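Local coordinates for beta-galactosidase (Trichoderma reesei, PDB 3OG2), which probably hydrolyses terminal non-reducing beta-D-galactose residues in beta-D-galactosides, as a glycoprotein of glycoside hydrolase family 35, at residues I647-P655 with L891-I902; V665-Y675 with L845-H853. All coordinates share one frame; numbering follows the deposited sequence.

Both contacts lie away from the galactose site and both reach the same antiparallel sheet: strand 883-894 ends in contact 1, and strand 663-666, its neighbour in that sheet, begins contact 2. Along the chain contact 2 is nested within the loop that contact 1 closes; their centres are 37 Å apart, their nearest atoms about 11 Å. Contact 1 is partly buried, an extended linker laid over strand ends, held by prolines, valines and leucines with a lone tyrosine-to-carbonyl bond. Contact 2 is buried and more polar, where a short helix meets a strand end and a 3-10 turn through a serine, a salt bridge, a bridging water and a proline-on-phenylalanine CH-pi contact.

Contact 1 (I647-P655 with L891-I902); sequences IEIPHVQVP and LPLHLPAQEYDI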
loop_
_atom_site.group_PDB
_atom_site.type_symbol
_atom_site.label_atom_id
_atom_site.label_comp_id
_atom_site.label_asym_id
_atom_site.label_seq_id
_atom_site.Cartn_x
_atom_site.Cartn_y
_atom_site.Cartn_z
ATOM N N ILE A 647 0.308 25.427 18.698
ATOM C CA ILE A 647 -0.508 24.517 17.894
ATOM C C ILE A 647 -1.901 25.114 17.774
ATOM O O ILE A 647 -2.655 25.085 18.734
ATOM C CB ILE A 647 -0.575 23.090 18.498
ATOM C CG1 ILE A 647 0.831 22.500 18.676
ATOM C CG2 ILE A 647 -1.519 22.192 17.694
ATOM C CD1 ILE A 647 0.850 21.334 19.629
ATOM N N GLU A 648 -2.219 25.684 16.640
ATOM C CA GLU A 648 -3.577 26.151 16.379
ATOM C C GLU A 648 -4.151 25.216 15.324
ATOM O O GLU A 648 -3.502 25.023 14.275
ATOM C CB GLU A 648 -3.516 27.571 15.857
ATOM C CG GLU A 648 -2.715 28.507 16.772
ATOM C CD GLU A 648 -3.744 29.298 17.574
ATOM O OE1 GLU A 648 -3.768 30.545 17.474
ATOM O OE2 GLU A 648 -4.484 28.539 18.248
ATOM N N ILE A 649 -5.311 24.623 15.569
ATOM C CA ILE A 649 -5.969 23.789 14.541
ATOM C C ILE A 649 -7.161 24.599 14.034
ATOM O O ILE A 649 -8.125 24.829 14.792
ATOM C CB ILE A 649 -6.398 22.437 15.128
ATOM C CG1 ILE A 649 -5.224 21.688 15.787
ATOM C CG2 ILE A 649 -7.126 21.549 14.110
ATOM C CD1 ILE A 649 -4.078 21.354 14.850
ATOM N N PRO A 650 -7.108 25.130 12.820
ATOM C CA PRO A 650 -8.164 26.055 12.379
ATOM C C PRO A 650 -9.382 25.304 11.888
ATOM O O PRO A 650 -9.296 24.126 11.571
ATOM C CB PRO A 650 -7.500 26.796 11.211
ATOM C CG PRO A 650 -6.565 25.745 10.632
ATOM C CD PRO A 650 -6.030 24.956 11.806
ATOM N N HIS A 651 -10.465 26.054 11.818
ATOM C CA HIS A 651 -11.639 25.635 11.103
ATOM C C HIS A 651 -11.304 25.749 9.629
ATOM O O HIS A 651 -10.713 26.721 9.172
ATOM C CB HIS A 651 -12.811 26.572 11.434
ATOM C CG HIS A 651 -14.008 26.256 10.582
ATOM N ND1 HIS A 651 -14.774 25.126 10.798
ATOM C CD2 HIS A 651 -14.553 26.857 9.504
ATOM C CE1 HIS A 651 -15.749 25.078 9.893
ATOM N NE2 HIS A 651 -15.651 26.119 9.083
ATOM N N VAL A 652 -11.702 24.751 8.872
ATOM C CA VAL A 652 -11.477 24.883 7.441
ATOM C C VAL A 652 -12.819 24.869 6.713
ATOM O O VAL A 652 -13.669 24.030 6.943
ATOM C CB VAL A 652 -10.545 23.758 7.009
ATOM C CG1 VAL A 652 -10.802 23.290 5.591
ATOM C CG2 VAL A 652 -9.102 24.282 7.196
ATOM N N GLN A 653 -12.921 25.842 5.843
ATOM C CA GLN A 653 -14.059 25.915 4.945
ATOM C C GLN A 653 -13.570 25.629 3.524
ATOM O O GLN A 653 -12.574 26.130 2.986
ATOM C CB GLN A 653 -14.821 27.241 5.005
ATOM C CG GLN A 653 -16.304 27.095 5.294
ATOM C CD GLN A 653 -17.110 26.048 4.569
ATOM O OE1 GLN A 653 -18.087 26.381 3.863
ATOM N NE2 GLN A 653 -16.802 24.753 4.707
ATOM N N VAL A 654 -14.312 24.749 2.887
ATOM C CA VAL A 654 -13.981 24.529 1.470
ATOM C C VAL A 654 -15.237 24.820 0.652
ATOM O O VAL A 654 -16.362 24.854 1.166
ATOM C CB VAL A 654 -13.448 23.112 1.200
ATOM C CG1 VAL A 654 -12.064 22.895 1.809
ATOM C CG2 VAL A 654 -14.512 22.133 1.665
ATOM N N PRO A 655 -15.050 25.074 -0.625
ATOM C CA PRO A 655 -16.210 25.428 -1.448
ATOM C C PRO A 655 -17.210 24.269 -1.493
ATOM O O PRO A 655 -16.822 23.102 -1.422
ATOM C CB PRO A 655 -15.619 25.642 -2.840
ATOM C CG PRO A 655 -14.166 25.785 -2.653
ATOM C CD PRO A 655 -13.790 25.055 -1.408
ATOM N N LEU A 891 -12.805 24.593 -9.712
ATOM C CA LEU A 891 -12.823 24.549 -8.256
ATOM C C LEU A 891 -11.620 25.321 -7.764
ATOM O O LEU A 891 -10.535 24.785 -7.719
ATOM C CB LEU A 891 -12.783 23.092 -7.770
ATOM C CG LEU A 891 -12.578 22.865 -6.263
ATOM C CD1 LEU A 891 -13.666 23.478 -5.419
ATOM C CD2 LEU A 891 -12.413 21.344 -6.016
ATOM N N PRO A 892 -11.772 26.582 -7.386
ATOM C CA PRO A 892 -10.665 27.317 -6.784
ATOM C C PRO A 892 -10.470 26.843 -5.350
ATOM O O PRO A 892 -11.451 26.668 -4.644
ATOM C CB PRO A 892 -11.123 28.776 -6.801
ATOM C CG PRO A 892 -12.336 28.778 -7.637
ATOM C CD PRO A 892 -12.977 27.414 -7.503
ATOM N N LEU A 893 -9.242 26.663 -4.925
ATOM C CA LEU A 893 -8.965 26.345 -3.526
ATOM C C LEU A 893 -7.961 27.331 -2.997
ATOM O O LEU A 893 -7.069 27.749 -3.750
ATOM C CB LEU A 893 -8.334 24.951 -3.376
ATOM C CG LEU A 893 -9.296 23.797 -3.636
ATOM C CD1 LEU A 893 -8.537 22.467 -3.551
ATOM C CD2 LEU A 893 -10.486 23.839 -2.688
ATOM N N HIS A 894 -8.059 27.792 -1.765
ATOM C CA HIS A 894 -7.132 28.741 -1.155
ATOM C C HIS A 894 -7.006 28.291 0.301
ATOM O O HIS A 894 -7.639 28.821 1.197
ATOM C CB HIS A 894 -7.668 30.187 -1.313
ATOM C CG HIS A 894 -7.673 30.546 -2.796
ATOM N ND1 HIS A 894 -8.811 30.458 -3.611
ATOM C CD2 HIS A 894 -6.669 30.836 -3.660
ATOM C CE1 HIS A 894 -8.525 30.735 -4.848
ATOM N NE2 HIS A 894 -7.227 30.987 -4.899
ATOM N N LEU A 895 -6.255 27.236 0.515
ATOM C CA LEU A 895 -6.078 26.611 1.801
ATOM C C LEU A 895 -4.649 26.793 2.308
ATOM O O LEU A 895 -3.727 26.901 1.494
ATOM C CB LEU A 895 -6.386 25.086 1.665
ATOM C CG LEU A 895 -7.855 24.777 1.353
ATOM C CD1 LEU A 895 -8.000 23.298 0.972
ATOM C CD2 LEU A 895 -8.757 25.105 2.524
ATOM N N PRO A 896 -4.432 26.836 3.625
ATOM C CA PRO A 896 -3.090 27.084 4.191
ATOM C C PRO A 896 -2.190 25.848 4.166
ATOM O O PRO A 896 -1.766 25.339 5.203
ATOM C CB PRO A 896 -3.422 27.541 5.614
ATOM C CG PRO A 896 -4.670 26.732 5.958
ATOM C CD PRO A 896 -5.454 26.716 4.679
ATOM N N ALA A 897 -1.869 25.417 2.955
ATOM C CA ALA A 897 -1.113 24.159 2.714
ATOM C C ALA A 897 0.345 24.282 3.127
ATOM O O ALA A 897 1.011 23.294 3.438
ATOM C CB ALA A 897 -1.216 23.816 1.234
ATOM N N GLN A 898 0.895 25.501 3.171
ATOM C CA GLN A 898 2.231 25.680 3.688
ATOM C C GLN A 898 2.316 25.231 5.157
ATOM O O GLN A 898 3.294 24.622 5.549
ATOM C CB GLN A 898 2.644 27.146 3.553
ATOM C CG GLN A 898 4.172 27.273 3.548
ATOM C CD GLN A 898 4.466 28.769 3.494
ATOM O OE1 GLN A 898 3.547 29.543 3.190
ATOM N NE2 GLN A 898 5.703 29.137 3.790
ATOM N N GLU A 899 1.327 25.553 5.965
ATOM C CA GLU A 899 1.360 25.255 7.399
ATOM C C GLU A 899 0.615 24.000 7.775
ATOM O O GLU A 899 0.943 23.455 8.854
ATOM C CB GLU A 899 0.791 26.430 8.228
ATOM C CG GLU A 899 1.527 27.745 7.957
ATOM C CD GLU A 899 1.182 28.492 6.687
ATOM O OE1 GLU A 899 0.069 28.389 6.102
ATOM O OE2 GLU A 899 2.058 29.261 6.172
ATOM N N TYR A 900 -0.346 23.548 6.973
ATOM C CA TYR A 900 -1.204 22.450 7.384
ATOM C C TYR A 900 -1.327 21.415 6.272
ATOM O O TYR A 900 -1.413 21.779 5.094
ATOM C CB TYR A 900 -2.658 22.920 7.671
ATOM C CG TYR A 900 -2.646 23.869 8.870
ATOM C CD1 TYR A 900 -2.776 23.335 10.144
ATOM C CD2 TYR A 900 -2.486 25.218 8.708
ATOM C CE1 TYR A 900 -2.768 24.154 11.281
ATOM C CE2 TYR A 900 -2.465 26.066 9.806
ATOM C CZ TYR A 900 -2.601 25.522 11.062
ATOM O OH TYR A 900 -2.573 26.362 12.156
ATOM N N ASP A 901 -1.416 20.168 6.705
ATOM C CA ASP A 901 -1.802 19.042 5.816
ATOM C C ASP A 901 -3.299 18.874 6.004
ATOM O O ASP A 901 -3.759 18.485 7.107
ATOM C CB ASP A 901 -0.998 17.834 6.234
ATOM C CG ASP A 901 -1.322 16.555 5.508
ATOM O OD1 ASP A 901 -2.227 16.547 4.645
ATOM O OD2 ASP A 901 -0.684 15.511 5.796
ATOM N N ILE A 902 -4.088 19.105 4.974
ATOM C CA ILE A 902 -5.550 19.044 5.062
ATOM C C ILE A 902 -6.013 18.051 4.007
ATOM O O ILE A 902 -6.204 18.445 2.852
ATOM C CB ILE A 902 -6.214 20.418 4.831
ATOM C CG1 ILE A 902 -5.682 21.481 5.804
ATOM C CG2 ILE A 902 -7.721 20.291 4.887
ATOM C CD1 ILE A 902 -5.964 22.923 5.412
#
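With CG of Y900 anti to its carbonyl carbon (chi1 -65°) and the ring turned to chi2 -89°, the phenol reaches E648 and lays a face under P650. Its OH donates to E648 O at 2.7 Å, tilted 34° from the carbonyl plane, while P650 CG stands over the ring as a CH-pi contact, 4.1 Å from the centroid and offset toward the rim. P650 CD comes closer still to the ring, 3.4 Å from Y900 CE1. Replacing Y900 by alanine removes the phenol and would probably leave E648 O without this donor and P650 without the ring it packs on. Farther along, V652 straddles two partners: CG1 meets L895 CD2 at 4.1 Å and CG2 meets I902 CD1 at 3.9 Å. L895 CD2 also touches V654 CG1, at 4.0 Å. P655 closes the row, its CG 3.6 Å from L891 CD1 and its CD 3.7 Å from L893 CD2, crossing both leucines at about a right angle. V654 also touches L904 of strand 900-908 and L975 of strand 973-977. The linker between strands 641-643 and 663-666 thus lies across the end of strand 883-894 and the start of strand 900-908, packing along strand ends of the second all-beta domain.

Contact 2 (V665-Y675 with L845-H853); sequences VDSLPEIRSNY and LFFERQGFH
S667 and F846 meet where the strand end runs into the first turn of helix 846-850, and packing is tight. The S667 hydroxyl, carried anti to its backbone N (chi1 -173°), accepts from F847 N at 3.0 Å and lies at the edge of the F847 ring, 3.2 Å from CD2. P669 CG sits over one face of F846 as a CH-pi contact, 3.6 Å from the ring centroid; Q850 CG covers the opposite face. A water donates to S667 O and E670 OE2 and accepts from F846 N. R849 grips E670 OE2 end-on with NH1 at 3.0 Å and NH2 at 2.9 Å, the carboxylate and guanidinium planes 80° apart; its NH2 also pairs with the C-terminal carboxylate of Y1003, so the two carboxylates probably share its charge. Looser is the V665 flank, where CG1 lies 4.2 Å from F852 CD2, and the R672-Y675 beta turn carries S673 and N674 into solvent. Y675 OH, 3.3 Å from R849 NH2 at a poor angle, is hydrogen-bonded to W680 NE1. The helix, ended by a Schellman motif at G851, packs beside strand 883-894, with F847 stacked on F886 and L845 touching I884, while L714 of strand 713-720 touches E670 and R849.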
loop_
_atom_site.group_PDB
_atom_site.type_symbol
_atom_site.label_atom_id
_atom_site.label_comp_id
_atom_site.label_asym_id
_atom_site.label_seq_id
_atom_site.Cartn_x
_atom_site.Cartn_y
_atom_site.Cartn_z
ATOM N N VAL A 665 -21.462 18.378 -21.289
ATOM C CA VAL A 665 -21.360 17.992 -22.697
ATOM C C VAL A 665 -21.928 16.579 -22.844
ATOM O O VAL A 665 -21.695 15.727 -21.986
ATOM C CB VAL A 665 -19.928 18.156 -23.226
ATOM C CG1 VAL A 665 -18.932 17.218 -22.564
ATOM C CG2 VAL A 665 -19.891 17.917 -24.748
ATOM N N ASP A 666 -22.682 16.343 -23.924
ATOM C CA ASP A 666 -23.114 14.961 -24.224
ATOM C C ASP A 666 -21.909 14.118 -24.540
ATOM O O ASP A 666 -21.119 14.486 -25.415
ATOM C CB ASP A 666 -24.052 15.038 -25.414
ATOM C CG ASP A 666 -24.696 13.695 -25.747
ATOM O OD1 ASP A 666 -24.427 12.633 -25.162
ATOM O OD2 ASP A 666 -25.564 13.740 -26.651
ATOM N N SER A 667 -21.770 13.014 -23.816
ATOM C CA SER A 667 -20.648 12.146 -24.115
ATOM C C SER A 667 -21.093 10.836 -24.754
ATOM O O SER A 667 -20.350 9.860 -24.747
ATOM C CB SER A 667 -19.826 11.874 -22.858
ATOM O OG SER A 667 -18.611 11.148 -23.191
ATOM N N LEU A 668 -22.278 10.836 -25.365
ATOM C CA LEU A 668 -22.641 9.753 -26.279
ATOM C C LEU A 668 -23.211 10.332 -27.572
ATOM O O LEU A 668 -24.330 10.016 -28.029
ATOM C CB LEU A 668 -23.591 8.807 -25.555
ATOM C CG LEU A 668 -23.730 7.421 -26.193
ATOM C CD1 LEU A 668 -22.430 6.611 -26.161
ATOM C CD2 LEU A 668 -24.889 6.669 -25.486
ATOM N N PRO A 669 -22.450 11.188 -28.265
ATOM C CA PRO A 669 -22.931 11.729 -29.541
ATOM C C PRO A 669 -23.053 10.647 -30.616
ATOM O O PRO A 669 -23.711 10.852 -31.622
ATOM C CB PRO A 669 -21.824 12.691 -29.939
ATOM C CG PRO A 669 -20.572 12.151 -29.294
ATOM C CD PRO A 669 -21.077 11.693 -27.945
ATOM N N GLU A 670 -22.434 9.483 -30.359
ATOM C CA GLU A 670 -22.432 8.378 -31.309
ATOM C C GLU A 670 -23.844 7.977 -31.693
ATOM O O GLU A 670 -24.057 7.461 -32.800
ATOM C CB GLU A 670 -21.801 7.131 -30.658
ATOM C CG GLU A 670 -20.302 7.279 -30.446
ATOM C CD GLU A 670 -19.846 7.966 -29.195
ATOM O OE1 GLU A 670 -20.658 8.593 -28.481
ATOM O OE2 GLU A 670 -18.628 7.900 -28.855
ATOM N N ILE A 671 -24.826 8.127 -30.790
ATOM C CA ILE A 671 -26.132 7.568 -31.069
ATOM C C ILE A 671 -27.013 8.561 -31.814
ATOM O O ILE A 671 -28.148 8.208 -32.181
ATOM C CB ILE A 671 -26.863 7.101 -29.774
ATOM C CG1 ILE A 671 -27.088 8.236 -28.789
ATOM C CG2 ILE A 671 -26.142 5.918 -29.148
ATOM C CD1 ILE A 671 -28.040 7.895 -27.656
ATOM N N ARG A 672 -26.534 9.755 -32.074
ATOM C CA ARG A 672 -27.315 10.728 -32.824
ATOM C C ARG A 672 -27.230 10.447 -34.324
ATOM O O ARG A 672 -26.250 9.937 -34.833
ATOM C CB ARG A 672 -26.781 12.129 -32.536
ATOM C CG ARG A 672 -26.694 12.517 -31.072
ATOM C CD ARG A 672 -25.894 13.824 -31.014
ATOM N NE ARG A 672 -26.309 14.710 -29.946
ATOM C CZ ARG A 672 -25.484 15.184 -29.019
ATOM N NH1 ARG A 672 -24.194 14.875 -28.946
ATOM N NH2 ARG A 672 -25.964 15.991 -28.077
ATOM N N SER A 673 -28.302 10.740 -35.072
ATOM C CA SER A 673 -28.333 10.325 -36.477
ATOM C C SER A 673 -27.256 11.027 -37.308
ATOM O O SER A 673 -26.847 10.582 -38.369
ATOM C CB SER A 673 -29.694 10.578 -37.123
ATOM O OG SER A 673 -30.775 9.814 -36.636
ATOM N N ASN A 674 -26.789 12.183 -36.820
ATOM C CA ASN A 674 -25.801 12.864 -37.674
ATOM C C ASN A 674 -24.417 12.349 -37.418
ATOM O O ASN A 674 -23.442 12.836 -38.003
ATOM C CB ASN A 674 -25.946 14.376 -37.380
ATOM C CG ASN A 674 -25.616 14.711 -35.927
ATOM O OD1 ASN A 674 -25.176 13.921 -35.084
ATOM N ND2 ASN A 674 -25.796 16.003 -35.580
ATOM N N TYR A 675 -24.193 11.370 -36.562
ATOM C CA TYR A 675 -22.835 11.071 -36.131
ATOM C C TYR A 675 -22.016 10.467 -37.270
ATOM O O TYR A 675 -22.486 9.540 -37.921
ATOM C CB TYR A 675 -22.857 10.077 -34.956
ATOM C CG TYR A 675 -21.501 9.915 -34.356
ATOM C CD1 TYR A 675 -20.941 10.931 -33.585
ATOM C CD2 TYR A 675 -20.776 8.747 -34.542
ATOM C CE1 TYR A 675 -19.691 10.835 -33.009
ATOM C CE2 TYR A 675 -19.524 8.636 -33.976
ATOM C CZ TYR A 675 -18.993 9.652 -33.219
ATOM O OH TYR A 675 -17.745 9.479 -32.676
ATOM N N LEU A 845 -14.490 6.816 -23.715
ATOM C CA LEU A 845 -15.691 7.611 -23.862
ATOM C C LEU A 845 -15.389 8.920 -24.630
ATOM O O LEU A 845 -14.276 9.430 -24.582
ATOM C CB LEU A 845 -16.230 7.983 -22.473
ATOM C CG LEU A 845 -16.878 6.813 -21.702
ATOM C CD1 LEU A 845 -17.145 7.207 -20.264
ATOM C CD2 LEU A 845 -18.147 6.319 -22.386
ATOM N N PHE A 846 -16.401 9.435 -25.344
ATOM C CA PHE A 846 -16.189 10.587 -26.194
ATOM C C PHE A 846 -15.487 11.718 -25.478
ATOM O O PHE A 846 -14.523 12.292 -26.007
ATOM C CB PHE A 846 -17.550 11.074 -26.726
ATOM C CG PHE A 846 -17.521 12.423 -27.397
ATOM C CD1 PHE A 846 -17.086 12.488 -28.732
ATOM C CD2 PHE A 846 -17.922 13.562 -26.722
ATOM C CE1 PHE A 846 -17.055 13.739 -29.337
ATOM C CE2 PHE A 846 -17.893 14.808 -27.328
ATOM C CZ PHE A 846 -17.455 14.875 -28.654
ATOM N N PHE A 847 -15.917 12.065 -24.263
ATOM C CA PHE A 847 -15.253 13.243 -23.629
ATOM C C PHE A 847 -13.763 12.983 -23.394
ATOM O O PHE A 847 -12.938 13.927 -23.479
ATOM C CB PHE A 847 -15.934 13.680 -22.329
ATOM C CG PHE A 847 -15.668 12.746 -21.141
ATOM C CD1 PHE A 847 -14.668 13.068 -20.249
ATOM C CD2 PHE A 847 -16.390 11.588 -20.936
ATOM C CE1 PHE A 847 -14.347 12.290 -19.143
ATOM C CE2 PHE A 847 -16.110 10.779 -19.824
ATOM C CZ PHE A 847 -15.081 11.121 -18.949
ATOM N N GLU A 848 -13.386 11.729 -23.065
ATOM C CA GLU A 848 -11.967 11.388 -22.848
ATOM C C GLU A 848 -11.186 11.470 -24.155
ATOM O O GLU A 848 -10.070 11.993 -24.193
ATOM C CB GLU A 848 -11.876 9.948 -22.268
ATOM C CG GLU A 848 -12.599 9.795 -20.935
ATOM C CD GLU A 848 -12.505 8.368 -20.410
ATOM O OE1 GLU A 848 -13.178 7.437 -20.970
ATOM O OE2 GLU A 848 -11.765 8.187 -19.408
ATOM N N ARG A 849 -11.810 10.922 -25.237
ATOM C CA ARG A 849 -11.108 10.924 -26.507
ATOM C C ARG A 849 -10.802 12.351 -26.935
ATOM O O ARG A 849 -9.756 12.597 -27.545
ATOM C CB ARG A 849 -11.955 10.258 -27.612
ATOM C CG ARG A 849 -12.282 8.788 -27.255
ATOM C CD ARG A 849 -12.889 8.078 -28.450
ATOM N NE ARG A 849 -14.009 8.720 -29.133
ATOM C CZ ARG A 849 -15.294 8.409 -29.059
ATOM N NH1 ARG A 849 -15.763 7.472 -28.237
ATOM N NH2 ARG A 849 -16.168 9.062 -29.809
ATOM N N GLN A 850 -11.688 13.300 -26.645
ATOM C CA GLN A 850 -11.480 14.678 -27.080
ATOM C C GLN A 850 -10.519 15.413 -26.141
ATOM O O GLN A 850 -10.073 16.509 -26.478
ATOM C CB GLN A 850 -12.800 15.459 -27.048
ATOM C CG GLN A 850 -13.901 14.790 -27.908
ATOM C CD GLN A 850 -13.680 15.289 -29.342
ATOM O OE1 GLN A 850 -13.754 16.493 -29.641
ATOM N NE2 GLN A 850 -13.336 14.398 -30.216
ATOM N N GLY A 851 -10.211 14.860 -24.978
ATOM C CA GLY A 851 -9.384 15.609 -24.030
ATOM C C GLY A 851 -10.214 16.557 -23.161
ATOM O O GLY A 851 -9.618 17.421 -22.505
ATOM N N PHE A 852 -11.547 16.430 -23.158
ATOM C CA PHE A 852 -12.393 17.377 -22.421
ATOM C C PHE A 852 -12.286 17.205 -20.921
ATOM O O PHE A 852 -12.741 18.096 -20.205
ATOM C CB PHE A 852 -13.862 17.273 -22.809
ATOM C CG PHE A 852 -14.172 17.726 -24.222
ATOM C CD1 PHE A 852 -13.258 18.464 -24.967
ATOM C CD2 PHE A 852 -15.387 17.381 -24.794
ATOM C CE1 PHE A 852 -13.594 18.874 -26.274
ATOM C CE2 PHE A 852 -15.746 17.826 -26.059
ATOM C CZ PHE A 852 -14.839 18.569 -26.799
ATOM N N HIS A 853 -11.674 16.153 -20.402
ATOM C CA HIS A 853 -11.352 15.990 -19.006
ATOM C C HIS A 853 -10.126 16.766 -18.564
ATOM O O HIS A 853 -9.805 16.746 -17.354
ATOM C CB HIS A 853 -11.121 14.491 -18.703
ATOM C CG HIS A 853 -10.012 13.914 -19.517
ATOM N ND1 HIS A 853 -8.783 13.478 -19.061
ATOM C CD2 HIS A 853 -10.061 13.708 -20.852
ATOM C CE1 HIS A 853 -8.107 13.020 -20.139
ATOM N NE2 HIS A 853 -8.883 13.180 -21.206
HETATM O O HOH W 1 -18.678 7.958 -25.999
#